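PDB 5MUJ: beta-galactosidase from Bacteroides thetaiotaomicron, which probably hydrolyses arabinofuranosyl linkages in chain B of the plant pectin rhamnogalacturonan II, as a glycoside hydrolase of a gut bacterium. Local coordinates for residues D319-S324 with V344-C349; Y287-E292 with K298-F303. All blocks are in the same frame, centred on the assembly; numbering follows the deposited sequence.

Interaction 1 of 2, residues D319-S324 with V344-C349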
loop_
_atom_site.group_PDB
_atom_site.type_symbol
_atom_site.label_atom_id
_atom_site.label_comp_id
_atom_site.label_asym_id
_atom_site.label_seq_id
_atom_site.Cartn_x
_atom_site.Cartn_y
_atom_site.Cartn_z
ATOM N N ASP A 319 -8.067 -2.935 16.803
ATOM C CA ASP A 319 -7.452 -2.852 15.484
ATOM C C ASP A 319 -8.277 -3.698 14.498
ATOM O O ASP A 319 -8.852 -4.704 14.881
ATOM C CB ASP A 319 -6.062 -3.386 15.579
ATOM C CG ASP A 319 -5.138 -2.421 16.327
ATOM O OD1 ASP A 319 -5.293 -1.199 16.128
ATOM O OD2 ASP A 319 -4.292 -2.902 17.085
ATOM N N LEU A 320 -8.234 -3.314 13.239
ATOM C CA LEU A 320 -9.058 -3.988 12.205
ATOM C C LEU A 320 -8.541 -5.366 11.864
ATOM O O LEU A 320 -9.350 -6.304 11.670
ATOM C CB LEU A 320 -9.058 -3.147 10.944
ATOM C CG LEU A 320 -9.764 -1.798 10.979
ATOM C CD1 LEU A 320 -9.731 -1.118 9.616
ATOM C CD2 LEU A 320 -11.204 -1.939 11.469
ATOM N N ILE A 321 -7.238 -5.503 11.687
ATOM C CA ILE A 321 -6.586 -6.760 11.335
ATOM C C ILE A 321 -5.398 -6.945 12.241
ATOM O O ILE A 321 -4.550 -6.040 12.329
ATOM C CB ILE A 321 -6.051 -6.779 9.872
ATOM C CG1 ILE A 321 -7.158 -6.437 8.884
ATOM C CG2 ILE A 321 -5.391 -8.119 9.540
ATOM C CD1 ILE A 321 -8.228 -7.528 8.670
ATOM N N ILE A 322 -5.330 -8.073 12.928
ATOM C CA ILE A 322 -4.218 -8.414 13.798
ATOM C C ILE A 322 -3.789 -9.841 13.573
ATOM O O ILE A 322 -4.619 -10.666 13.095
ATOM C CB ILE A 322 -4.556 -8.199 15.309
ATOM C CG1 ILE A 322 -5.539 -9.254 15.871
ATOM C CG2 ILE A 322 -5.087 -6.783 15.542
ATOM C CD1 ILE A 322 -5.797 -9.108 17.360
ATOM N N PRO A 323 -2.550 -10.220 13.952
ATOM C CA PRO A 323 -2.125 -11.630 13.929
ATOM C C PRO A 323 -3.035 -12.493 14.786
ATOM O O PRO A 323 -3.297 -12.152 15.940
ATOM C CB PRO A 323 -0.711 -11.591 14.539
ATOM C CG PRO A 323 -0.210 -10.243 14.154
ATOM C CD PRO A 323 -1.410 -9.332 14.238
ATOM N N SER A 324 -3.532 -13.589 14.217
ATOM C CA SER A 324 -4.451 -14.471 14.940
ATOM C C SER A 324 -4.515 -15.913 14.396
ATOM O O SER A 324 -5.019 -16.785 15.075
ATOM C CB SER A 324 -5.830 -13.824 14.979
ATOM O OG SER A 324 -6.564 -14.175 13.790
ATOM N N VAL A 344 -17.628 -6.319 2.875
ATOM C CA VAL A 344 -16.306 -5.678 2.930
ATOM C C VAL A 344 -15.197 -6.713 2.851
ATOM O O VAL A 344 -15.234 -7.705 3.577
ATOM C CB VAL A 344 -16.103 -4.837 4.214
ATOM C CG1 VAL A 344 -14.735 -4.136 4.169
ATOM C CG2 VAL A 344 -17.194 -3.814 4.381
ATOM N N TYR A 345 -14.248 -6.492 1.926
ATOM C CA TYR A 345 -13.107 -7.371 1.722
ATOM C C TYR A 345 -11.866 -6.548 2.063
ATOM O O TYR A 345 -11.601 -5.550 1.396
ATOM C CB TYR A 345 -12.997 -7.855 0.263
ATOM C CG TYR A 345 -14.216 -8.591 -0.284
ATOM C CD1 TYR A 345 -15.378 -7.904 -0.659
ATOM C CD2 TYR A 345 -14.185 -9.968 -0.472
ATOM C CE1 TYR A 345 -16.487 -8.591 -1.145
ATOM C CE2 TYR A 345 -15.281 -10.647 -0.976
ATOM C CZ TYR A 345 -16.402 -9.950 -1.324
ATOM O OH TYR A 345 -17.513 -10.616 -1.828
ATOM N N HIS A 346 -11.124 -6.996 3.066
ATOM C CA HIS A 346 -9.918 -6.332 3.493
ATOM C C HIS A 346 -8.736 -7.223 3.096
ATOM O O HIS A 346 -8.509 -8.259 3.712
ATOM C CB HIS A 346 -9.953 -6.079 4.987
ATOM C CG HIS A 346 -8.891 -5.122 5.470
ATOM N ND1 HIS A 346 -9.138 -4.234 6.496
ATOM C CD2 HIS A 346 -7.567 -4.962 5.153
ATOM C CE1 HIS A 346 -8.037 -3.531 6.757
ATOM N NE2 HIS A 346 -7.077 -3.950 5.966
ATOM N N PHE A 347 -7.996 -6.787 2.050
ATOM C CA PHE A 347 -6.804 -7.472 1.595
ATOM C C PHE A 347 -5.595 -7.011 2.399
ATOM O O PHE A 347 -5.431 -5.796 2.642
ATOM C CB PHE A 347 -6.562 -7.202 0.103
ATOM C CG PHE A 347 -7.672 -7.729 -0.779
ATOM C CD1 PHE A 347 -8.847 -7.008 -0.950
ATOM C CD2 PHE A 347 -7.551 -8.961 -1.422
ATOM C CE1 PHE A 347 -9.895 -7.500 -1.757
ATOM C CE2 PHE A 347 -8.600 -9.460 -2.210
ATOM C CZ PHE A 347 -9.753 -8.721 -2.375
ATOM N N TYR A 348 -4.757 -7.937 2.828
ATOM C CA TYR A 348 -3.607 -7.576 3.678
ATOM C C TYR A 348 -2.469 -8.524 3.473
ATOM O O TYR A 348 -2.648 -9.557 2.828
ATOM C CB TYR A 348 -4.012 -7.527 5.151
ATOM C CG TYR A 348 -4.367 -8.856 5.830
ATOM C CD1 TYR A 348 -5.675 -9.402 5.751
ATOM C CD2 TYR A 348 -3.416 -9.606 6.467
ATOM C CE1 TYR A 348 -5.968 -10.573 6.414
ATOM C CE2 TYR A 348 -3.703 -10.802 7.112
ATOM C CZ TYR A 348 -5.005 -11.299 7.048
ATOM O OH TYR A 348 -5.341 -12.498 7.703
ATOM N N CYS A 349 -1.283 -8.162 3.936
ATOM C CA CYS A 349 -0.092 -9.001 3.811
ATOM C C CYS A 349 0.080 -9.805 5.088
ATOM O O CYS A 349 0.134 -9.238 6.190
ATOM C CB CYS A 349 1.169 -8.159 3.537
ATOM S SG CYS A 349 2.705 -9.105 3.559
#
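The imidazole of His-346 and the phenol ring of Tyr-348 each have one face covered by a different branch of Ile-321. CG1 of Ile-321 sits 3.7 Å above the centre of the imidazole, almost on its normal; its nearest ring atom is CE1. CG2 of Ile-321 lies centrally over the Tyr-348 ring, with every ring carbon about equally far and CG of Tyr-348 at 3.9 Å. Both are CH-pi contacts. At the edge of the imidazole, near its plane, CD1 of Leu-320 approaches CE1 of His-346 to 4.1 Å; the in-plane edge of the Tyr-348 ring meets the carbonyl O of His-346. In this five-bladed beta-propeller, Leu-320 and Ile-321 form a classic beta bulge facing Asn-301 of the preceding blade, so both send their side chains toward strand 343-351 of the final blade. With chi1 at -54°, CG1 of Ile-321 is anti to the carbonyl carbon and CG2 anti to the backbone N, which spreads the two branches to the two rings. The turn at chi2 (-72°) brings CD1 back over the imidazole, 4.1 Å from ND1 of His-346. The polar ends of the two rings are held from elsewhere: NE2 of His-346 bonds to Ser-335 OG, and the hydroxyl of Tyr-348 to Asp-328 and Tyr-327.

Interaction 2 of 2, residues Y287-E292 with K298-F303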
loop_
_atom_site.group_PDB
_atom_site.type_symbol
_atom_site.label_atom_id
_atom_site.label_comp_id
_atom_site.label_asym_id
_atom_site.label_seq_id
_atom_site.Cartn_x
_atom_site.Cartn_y
_atom_site.Cartn_z
ATOM N N TYR A 287 -4.538 2.224 7.268
ATOM C CA TYR A 287 -3.065 2.237 7.377
ATOM C C TYR A 287 -2.591 1.071 8.219
ATOM O O TYR A 287 -3.387 0.484 8.996
ATOM C CB TYR A 287 -2.606 3.590 7.946
ATOM C CG TYR A 287 -2.817 3.770 9.414
ATOM C CD1 TYR A 287 -1.812 3.408 10.322
ATOM C CD2 TYR A 287 -3.994 4.325 9.913
ATOM C CE1 TYR A 287 -1.996 3.591 11.696
ATOM C CE2 TYR A 287 -4.180 4.514 11.277
ATOM C CZ TYR A 287 -3.167 4.142 12.154
ATOM O OH TYR A 287 -3.366 4.322 13.498
ATOM N N PHE A 288 -1.314 0.729 8.097
ATOM C CA PHE A 288 -0.672 -0.240 8.984
ATOM C C PHE A 288 0.328 0.447 9.882
ATOM O O PHE A 288 0.901 1.534 9.552
ATOM C CB PHE A 288 0.033 -1.414 8.284
ATOM C CG PHE A 288 1.505 -1.211 7.913
ATOM C CD1 PHE A 288 1.873 -0.544 6.723
ATOM C CD2 PHE A 288 2.538 -1.753 8.679
ATOM C CE1 PHE A 288 3.177 -0.420 6.345
ATOM C CE2 PHE A 288 3.907 -1.543 8.331
ATOM C CZ PHE A 288 4.203 -0.909 7.154
ATOM N N SER A 289 0.565 -0.211 11.000
ATOM C CA SER A 289 1.627 0.179 11.889
ATOM C C SER A 289 2.400 -1.050 12.315
ATOM O O SER A 289 1.857 -2.151 12.360
ATOM C CB SER A 289 1.061 0.913 13.096
ATOM O OG SER A 289 2.113 1.525 13.847
ATOM N N ALA A 290 3.678 -0.883 12.583
ATOM C CA ALA A 290 4.526 -1.948 13.110
ATOM C C ALA A 290 5.390 -1.381 14.209
ATOM O O ALA A 290 5.745 -0.169 14.168
ATOM C CB ALA A 290 5.393 -2.609 12.047
ATOM N N PHE A 291 5.762 -2.238 15.161
ATOM C CA PHE A 291 6.689 -1.850 16.269
ATOM C C PHE A 291 6.126 -0.650 17.021
ATOM O O PHE A 291 6.870 0.259 17.429
ATOM C CB PHE A 291 8.110 -1.618 15.750
ATOM C CG PHE A 291 8.570 -2.691 14.822
ATOM C CD1 PHE A 291 8.585 -4.017 15.245
ATOM C CD2 PHE A 291 8.878 -2.406 13.488
ATOM C CE1 PHE A 291 8.947 -5.037 14.373
ATOM C CE2 PHE A 291 9.239 -3.424 12.616
ATOM C CZ PHE A 291 9.261 -4.739 13.057
ATOM N N GLU A 292 4.809 -0.664 17.213
ATOM C CA GLU A 292 4.104 0.285 18.082
ATOM C C GLU A 292 4.145 -0.261 19.522
ATOM O O GLU A 292 3.671 -1.355 19.777
ATOM C CB GLU A 292 2.656 0.429 17.584
ATOM C CG GLU A 292 1.669 1.146 18.456
ATOM C CD GLU A 292 2.204 2.433 19.057
ATOM O OE1 GLU A 292 2.703 3.279 18.295
ATOM O OE2 GLU A 292 2.089 2.597 20.282
ATOM N N LYS A 298 3.203 -7.444 16.630
ATOM C CA LYS A 298 4.258 -6.610 15.988
ATOM C C LYS A 298 3.836 -5.749 14.794
ATOM O O LYS A 298 4.532 -4.776 14.464
ATOM C CB LYS A 298 5.425 -7.486 15.564
ATOM C CG LYS A 298 6.182 -8.108 16.746
ATOM C CD LYS A 298 7.171 -7.167 17.434
ATOM C CE LYS A 298 7.861 -7.903 18.585
ATOM N NZ LYS A 298 8.104 -7.031 19.771
ATOM N N ALA A 299 2.778 -6.151 14.095
ATOM C CA ALA A 299 2.203 -5.333 13.025
ATOM C C ALA A 299 0.730 -5.617 12.789
ATOM O O ALA A 299 0.274 -6.748 12.954
ATOM C CB ALA A 299 2.990 -5.475 11.723
ATOM N N PHE A 300 0.001 -4.586 12.399
ATOM C CA PHE A 300 -1.453 -4.601 12.379
ATOM C C PHE A 300 -2.021 -3.502 11.510
ATOM O O PHE A 300 -1.284 -2.566 11.148
ATOM C CB PHE A 300 -1.999 -4.443 13.799
ATOM C CG PHE A 300 -1.513 -3.143 14.484
ATOM C CD1 PHE A 300 -0.263 -3.065 15.154
ATOM C CD2 PHE A 300 -2.294 -2.008 14.432
ATOM C CE1 PHE A 300 0.185 -1.864 15.754
ATOM C CE2 PHE A 300 -1.846 -0.814 15.033
ATOM C CZ PHE A 300 -0.617 -0.759 15.681
ATOM N N ASN A 301 -3.305 -3.622 11.159
ATOM C CA ASN A 301 -4.045 -2.583 10.452
ATOM C C ASN A 301 -5.116 -1.940 11.329
ATOM O O ASN A 301 -5.852 -2.617 12.065
ATOM C CB ASN A 301 -4.738 -3.163 9.202
ATOM C CG ASN A 301 -3.755 -3.613 8.150
ATOM O OD1 ASN A 301 -2.647 -3.124 8.052
ATOM N ND2 ASN A 301 -4.175 -4.559 7.324
ATOM N N THR A 302 -5.224 -0.617 11.213
ATOM C CA THR A 302 -6.337 0.141 11.751
ATOM C C THR A 302 -6.690 1.309 10.811
ATOM O O THR A 302 -6.313 1.287 9.615
ATOM C CB THR A 302 -6.130 0.509 13.238
ATOM O OG1 THR A 302 -7.315 1.131 13.757
ATOM C CG2 THR A 302 -4.937 1.421 13.438
ATOM N N PHE A 303 -7.390 2.328 11.305
ATOM C CA PHE A 303 -7.727 3.432 10.435
ATOM C C PHE A 303 -7.739 4.735 11.197
ATOM O O PHE A 303 -7.809 4.741 12.415
ATOM C CB PHE A 303 -9.086 3.223 9.778
ATOM C CG PHE A 303 -10.232 3.355 10.734
ATOM C CD1 PHE A 303 -10.611 2.280 11.539
ATOM C CD2 PHE A 303 -10.895 4.563 10.868
ATOM C CE1 PHE A 303 -11.682 2.402 12.444
ATOM C CE2 PHE A 303 -11.962 4.684 11.773
ATOM C CZ PHE A 303 -12.353 3.604 12.560
#
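Tyr-287 pairs with Thr-302 and Ser-289 with Phe-300 as hydrogen-bonded antiparallel pairs, each closed by two backbone bonds; a fifth, Phe-291 N to Lys-298 O at 2.9 Å, finishes the ladder at the turn. In the non-hydrogen-bonded pair Ala-290 and Ala-299, the CB atoms touch at 3.8 Å. On the sheet face carrying Ser-289 and Phe-300, the latter's chi1 of 58° swings its ring back over the neighbouring strand. Ser-289 O lies over one face near the rim, CB of Ser-289 is 3.5 Å from CZ of Phe-300, and Glu-292 CB meets the ring edge. Tyr-287 runs alongside Thr-302, its OH 3.3 Å from CG2 of Thr-302, and the same OH hydrogen-bonds to Asp-314 OD1. With alanine in place of this tyrosine, the Thr-302 methyl would probably lose its aromatic neighbour and Asp-314 its hydroxyl partner. Further out, Ser-289 OG bonds to Ile-270 O, and Asn-301 OD1 accepts from Lys-334 N. Where the strand runs out into the loop, Ala-290 touches a bound rhamnose, and Phe-291 a galactose and an arabinose. The hairpin end thus offers the glycan a methyl and an aromatic ring, consistent with apolar contact to the sugars here.

Along the chain, interaction 2 comes first: 287-292 and 298-303 close a hairpin whose strands 282-290 and 299-306 are joined by the eight-residue loop 291-298. The chain then passes the short edge strand 313-314 and leaves this blade through the loop holding 319-324, which interaction 1 joins to strand 343-351 across 19 residues, most of them strand. The two closures follow in series, neither nested nor crossed. In space they touch: Ile-321 O lies 3.0 Å from Asn-301 N, a probable hydrogen bond, and Asn-301 ND2 packs against His-346 NE2. Together they tie the hairpin at the glycan pocket to the blade completed by the N-terminal strand 45-51.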